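Titin (Homo sapiens, PDB 5JDD) forms a giant muscle filament whose tandem immunoglobulin domains in the I-band probably act as elastic links of the sarcomere. Local coordinates at residues 97-102 and 170-175. Sequence-based numbering, arbitrary orientation.
Sequences MKNIEV and SATLTV
Ile100 and Thr174 are joined in a parallel strand pairing at a sheet edge: Thr174 N donates a hydrogen bond to Ile100 O at 2.9 Å. Ile100 N to Thr172 O and Val102 N to Thr174 O, both 3.0 Å, extend the ladder on both sides, and it continues from Val102 to Thr176. The tight part is apolar. With CG anti to its backbone N (chi1 169°), Leu173 brings its CD1 to Val102 CG2 at 3.7 Å and to Ile100 CG1 at 3.9 Å, while Phe110 of strand 108-114 packs against Leu173 and Ala171. Before the ladder begins, Met97 CB meets Ala171 CB at 3.8 Å.

The other face is looser and wet. Just before strand 100-103 the side-chain carbonyl of Asn99 takes the place of a backbone acceptor, OD1 accepting from Thr172 N at 2.9 Å, with the donor tilted 33° from the carbonyl plane. A water sits within hydrogen-bonding distance of both Asn99 OD1 and Ser170 O; another links Ile100 O with the hydroxyls of Thr172 and Thr174, and Glu101 CG lies alongside Thr174 CB, pointing the same way. Strand 100-103 pairing in parallel with strand 167-176 is the A'-G edge characteristic of I-set immunoglobulin domains.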
ATOM      1  N   MET A  97      -5.531   6.051  -4.686  1.00 15.54           N
ATOM      2  CA  MET A  97      -4.394   6.570  -3.953  1.00 13.85           C
ATOM      3  C   MET A  97      -4.050   7.966  -4.393  1.00 16.56           C
ATOM      4  O   MET A  97      -4.321   8.360  -5.532  1.00 20.84           O
ATOM      5  CB  MET A  97      -3.211   5.653  -4.173  1.00 15.10           C
ATOM      6  CG  MET A  97      -3.586   4.228  -3.876  1.00 16.08           C
ATOM      7  SD  MET A  97      -2.139   3.243  -3.574  1.00 18.54           S
ATOM      8  CE  MET A  97      -1.531   3.088  -5.258  1.00 12.20           C
ATOM      9  N   LYS A  98      -3.453   8.713  -3.475  1.00 13.68           N
ATOM     10  CA  LYS A  98      -3.145  10.111  -3.701  1.00 15.53           C
ATOM     11  C   LYS A  98      -1.679  10.304  -4.068  1.00 14.36           C
ATOM     12  O   LYS A  98      -0.784   9.777  -3.400  1.00 14.90           O
ATOM     13  CB  LYS A  98      -3.448  10.922  -2.438  1.00 19.93           C
ATOM     14  CG  LYS A  98      -4.909  10.898  -2.009  1.00 34.35           C
ATOM     15  CD  LYS A  98      -5.813  11.468  -3.094  1.00 47.36           C
ATOM     16  CE  LYS A  98      -5.452  12.910  -3.443  1.00 54.88           C
ATOM     17  NZ  LYS A  98      -5.515  13.817  -2.260  1.00 56.62           N
ATOM     18  N   ASN A  99      -1.430  11.088  -5.111  1.00 12.96           N
ATOM     19  CA  ASN A  99      -0.077  11.572  -5.363  1.00 13.32           C
ATOM     20  C   ASN A  99       0.372  12.425  -4.187  1.00 15.82           C
ATOM     21  O   ASN A  99      -0.395  13.260  -3.690  1.00 17.48           O
ATOM     22  CB  ASN A  99      -0.028  12.441  -6.620  1.00 12.45           C
ATOM     23  CG  ASN A  99      -0.427  11.693  -7.873  1.00 17.41           C
ATOM     24  OD1 ASN A  99      -0.251  10.475  -7.983  1.00 14.19           O
ATOM     25  ND2 ASN A  99      -0.968  12.429  -8.842  1.00 23.68           N
ATOM     26  N   ILE A 100       1.618  12.243  -3.760  1.00 12.83           N
ATOM     27  CA  ILE A 100       2.138  12.975  -2.609  1.00 13.37           C
ATOM     28  C   ILE A 100       3.545  13.523  -2.813  1.00 13.16           C
ATOM     29  O   ILE A 100       4.333  12.956  -3.571  1.00 12.82           O
ATOM     30  CB  ILE A 100       2.149  12.093  -1.358  1.00 16.09           C
ATOM     31  CG1 ILE A 100       2.793  10.742  -1.672  1.00 15.10           C
ATOM     32  CG2 ILE A 100       0.732  11.923  -0.818  1.00 21.27           C
ATOM     33  CD1 ILE A 100       3.035   9.865  -0.447  1.00 16.89           C
ATOM     34  N   GLU A 101       3.839  14.636  -2.135  1.00 12.25           N
ATOM     35  CA  GLU A 101       5.184  15.181  -2.019  1.00 14.17           C
ATOM     36  C   GLU A 101       5.587  15.073  -0.561  1.00 14.87           C
ATOM     37  O   GLU A 101       4.827  15.485   0.325  1.00 17.96           O
ATOM     38  CB  GLU A 101       5.222  16.652  -2.409  1.00 19.33           C
ATOM     39  CG  GLU A 101       4.926  16.953  -3.852  1.00 27.68           C
ATOM     40  CD  GLU A 101       5.203  18.411  -4.153  1.00 43.28           C
ATOM     41  OE1 GLU A 101       5.457  19.162  -3.185  1.00 48.27           O
ATOM     42  OE2 GLU A 101       5.179  18.799  -5.336  1.00 50.42           O
ATOM     43  N   VAL A 102       6.779  14.533  -0.310  1.00 11.23           N
ATOM     44  CA  VAL A 102       7.257  14.291   1.048  1.00 12.82           C
ATOM     45  C   VAL A 102       8.700  14.755   1.147  1.00 11.33           C
ATOM     46  O   VAL A 102       9.524  14.405   0.297  1.00 12.23           O
ATOM     47  CB  VAL A 102       7.216  12.790   1.389  1.00 11.84           C
ATOM     48  CG1 VAL A 102       7.722  12.559   2.795  1.00 12.97           C
ATOM     49  CG2 VAL A 102       5.801  12.257   1.282  1.00 18.12           C
ATOM     50  N   SER A 170      -2.583   3.441  -9.269  1.00 12.42           N
ATOM     51  CA  SER A 170      -1.231   3.973  -9.111  1.00 11.25           C
ATOM     52  C   SER A 170      -1.245   5.414  -8.614  1.00  8.98           C
ATOM     53  O   SER A 170      -2.218   6.155  -8.808  1.00 10.73           O
ATOM     54  CB  SER A 170      -0.448   3.906 -10.430  1.00 11.67           C
ATOM     55  OG  SER A 170      -0.309   2.567 -10.894  1.00 14.55           O
ATOM     56  N   ALA A 171      -0.140   5.809  -7.990  1.00  9.25           N
ATOM     57  CA  ALA A 171       0.075   7.199  -7.611  1.00  8.71           C
ATOM     58  C   ALA A 171       1.566   7.444  -7.534  1.00  9.48           C
ATOM     59  O   ALA A 171       2.350   6.499  -7.428  1.00 11.18           O
ATOM     60  CB  ALA A 171      -0.602   7.523  -6.269  1.00  9.80           C
ATOM     61  N   THR A 172       1.965   8.708  -7.567  1.00  9.79           N
ATOM     62  CA  THR A 172       3.383   9.044  -7.540  0.50 10.20           C
ATOM     63  C   THR A 172       3.823   9.642  -6.218  1.00  8.63           C
ATOM     64  O   THR A 172       3.059  10.342  -5.545  1.00 11.74           O
ATOM     65  CB  THR A 172       3.757  10.042  -8.637  0.50 11.42           C
ATOM     66  OG1 THR A 172       3.061  11.278  -8.421  0.50 11.29           O
ATOM     67  CG2 THR A 172       3.410   9.477  -9.996  0.50  4.12           C
ATOM     68  N   LEU A 173       5.062   9.347  -5.856  1.00  7.77           N
ATOM     69  CA  LEU A 173       5.750   9.979  -4.740  1.00  9.82           C
ATOM     70  C   LEU A 173       6.830  10.874  -5.320  1.00  9.79           C
ATOM     71  O   LEU A 173       7.627  10.443  -6.168  1.00 10.05           O
ATOM     72  CB  LEU A 173       6.405   8.928  -3.844  1.00 10.28           C
ATOM     73  CG  LEU A 173       7.372   9.477  -2.786  1.00 10.87           C
ATOM     74  CD1 LEU A 173       6.659  10.384  -1.807  1.00 13.86           C
ATOM     75  CD2 LEU A 173       8.022   8.329  -2.039  1.00 12.70           C
ATOM     76  N   THR A 174       6.843  12.127  -4.880  1.00  9.26           N
ATOM     77  CA  THR A 174       7.927  13.042  -5.173  1.00 10.17           C
ATOM     78  C   THR A 174       8.608  13.417  -3.861  1.00 11.04           C
ATOM     79  O   THR A 174       7.993  14.033  -3.003  1.00 12.15           O
ATOM     80  CB  THR A 174       7.399  14.313  -5.850  1.00 11.56           C
ATOM     81  OG1 THR A 174       6.651  13.954  -7.026  1.00 16.57           O
ATOM     82  CG2 THR A 174       8.543  15.235  -6.225  1.00 14.24           C
ATOM     83  N   VAL A 175       9.860  13.012  -3.697  1.00  9.58           N
ATOM     84  CA  VAL A 175      10.621  13.326  -2.491  1.00 10.58           C
ATOM     85  C   VAL A 175      11.338  14.663  -2.679  1.00 10.96           C
ATOM     86  O   VAL A 175      12.141  14.823  -3.599  1.00 16.40           O
ATOM     87  CB  VAL A 175      11.614  12.209  -2.166  1.00 10.42           C
ATOM     88  CG1 VAL A 175      12.390  12.537  -0.890  1.00 11.77           C
ATOM     89  CG2 VAL A 175      10.865  10.901  -1.996  1.00 13.28           C
TER
HETATM   90  O   HOH W   1      -4.663   6.784  -7.640  1.00 18.01           O
HETATM   91  O   HOH W   2      -2.505   9.055  -9.017  1.00 28.37           O
HETATM   92  O   HOH W   3       3.993  13.134  -6.486  1.00 14.52           O